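Local coordinates for protein glutathionyl-hydroquinone reductase PcpF (Sphingobium chlorophenolicum, PDB 4FQU) that catalyses the glutathione-dependent reduction of glutathionyl-hydroquinones to hydroquinones, a reaction involved in the breakdown of the pollutant pentachlorophenol, at residues A[228-232]-A[262-267]. Residues are numbered along the deposited sequence; the frame is centred on the assembly and turned at random.
Sequences DIRLF and LVGKLA
Residues 228-232 and 262-267 are both helical, and their axes cross almost perpendicularly at -100°, 10.9 Å apart at closest approach. The closest CA pair is Phe232 and Val263, 6.5 Å apart. Large side chains bridge this spacing. Phe232, chi1 trans (t), lies against the second helix, its CD1 3.7 Å from Leu266 CB and its CZ 4.2 Å from Ala267 CB, while the ring edge brings CE1 to 3.6 Å from Val263 O. Beside it, Leu231 and Leu262, both t,p rotamers, meet CD2 to CD2 at 3.9 Å. Asp228 CB lies 4.2 Å from Leu266 CD1, and Asp228 OD2 3.9 Å from Leu262 CD1. Asp228 OD1 accepts a hydrogen bond from Thr225 N, the S/T-x-x-D N-capping box of GSTs; OD2 accepts one from Leu219 N, tying in the preceding loop. The crossing joins helices 226-245 and 257-268 of the all-helical C-terminal domain, and Ile229 continues the packing onto helix 54-65 of the thioredoxin-like domain. Cohesion between the segments is therefore essentially apolar, Asp228's carboxylate oxygens being already hydrogen-bonded within their own part of the chain.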
# COMPACT_ATOMS: atom_id res chain seq x y z
N ASP A 228 4.16 25.49 7.22
CA ASP A 228 4.80 24.21 7.56
C ASP A 228 3.94 23.45 8.54
O ASP A 228 3.82 22.23 8.46
CB ASP A 228 6.19 24.41 8.16
CG ASP A 228 6.94 25.58 7.55
OD1 ASP A 228 6.74 26.74 8.02
OD2 ASP A 228 7.71 25.36 6.60
N ILE A 229 3.31 24.17 9.46
CA ILE A 229 2.56 23.51 10.49
C ILE A 229 1.35 22.76 9.93
O ILE A 229 0.84 21.85 10.55
CB ILE A 229 2.13 24.52 11.54
CG1 ILE A 229 3.36 25.13 12.14
CG2 ILE A 229 1.33 23.88 12.62
CD1 ILE A 229 3.11 25.71 13.46
N ARG A 230 0.90 23.11 8.74
CA ARG A 230 -0.20 22.36 8.17
C ARG A 230 0.30 21.37 7.13
O ARG A 230 -0.39 20.42 6.76
CB ARG A 230 -1.23 23.30 7.56
CG ARG A 230 -1.86 24.27 8.53
CD ARG A 230 -2.31 25.54 7.84
NE ARG A 230 -2.95 25.26 6.58
CZ ARG A 230 -4.05 25.86 6.16
NH1 ARG A 230 -4.66 26.76 6.94
NH2 ARG A 230 -4.55 25.52 4.98
N LEU A 231 1.50 21.60 6.63
CA LEU A 231 2.06 20.63 5.73
C LEU A 231 2.58 19.43 6.53
O LEU A 231 2.42 18.28 6.11
CB LEU A 231 3.18 21.23 4.92
CG LEU A 231 4.01 20.20 4.19
CD1 LEU A 231 3.23 19.49 3.16
CD2 LEU A 231 5.11 20.91 3.52
N PHE A 232 3.21 19.70 7.68
CA PHE A 232 3.87 18.64 8.42
C PHE A 232 2.95 17.47 8.82
O PHE A 232 3.36 16.33 8.74
CB PHE A 232 4.62 19.17 9.62
CG PHE A 232 5.18 18.10 10.50
CD1 PHE A 232 6.39 17.52 10.21
CD2 PHE A 232 4.47 17.64 11.59
CE1 PHE A 232 6.87 16.52 10.98
CE2 PHE A 232 4.96 16.65 12.37
CZ PHE A 232 6.15 16.08 12.06
N LEU A 262 12.77 18.83 6.02
CA LEU A 262 11.76 19.59 6.77
C LEU A 262 11.05 18.70 7.80
O LEU A 262 10.85 19.09 8.95
CB LEU A 262 10.72 20.23 5.86
CG LEU A 262 9.51 20.92 6.54
CD1 LEU A 262 9.92 22.24 7.07
CD2 LEU A 262 8.41 21.17 5.58
N VAL A 263 10.69 17.50 7.40
CA VAL A 263 10.04 16.59 8.31
C VAL A 263 10.90 16.19 9.49
O VAL A 263 10.41 16.09 10.61
CB VAL A 263 9.65 15.34 7.59
CG1 VAL A 263 9.60 14.14 8.57
CG2 VAL A 263 8.35 15.61 6.84
N GLY A 264 12.19 15.96 9.24
CA GLY A 264 13.12 15.60 10.29
C GLY A 264 13.28 16.77 11.25
O GLY A 264 13.18 16.61 12.45
N LYS A 265 13.51 17.96 10.72
CA LYS A 265 13.62 19.17 11.50
C LYS A 265 12.50 19.26 12.52
O LYS A 265 12.72 19.47 13.71
CB LYS A 265 13.53 20.34 10.54
CG LYS A 265 14.10 21.64 10.99
CD LYS A 265 14.34 22.49 9.74
CE LYS A 265 14.59 23.97 10.04
NZ LYS A 265 15.68 24.29 11.03
N LEU A 266 11.28 19.08 12.04
CA LEU A 266 10.10 19.28 12.86
C LEU A 266 9.80 18.10 13.77
O LEU A 266 9.20 18.25 14.82
CB LEU A 266 8.90 19.59 11.97
CG LEU A 266 8.59 21.08 11.76
CD1 LEU A 266 7.53 21.31 10.67
CD2 LEU A 266 8.14 21.60 13.08
N ALA A 267 10.17 16.90 13.36
CA ALA A 267 9.84 15.75 14.17
C ALA A 267 10.86 15.65 15.29
O ALA A 267 10.77 14.78 16.15
CB ALA A 267 9.82 14.53 13.34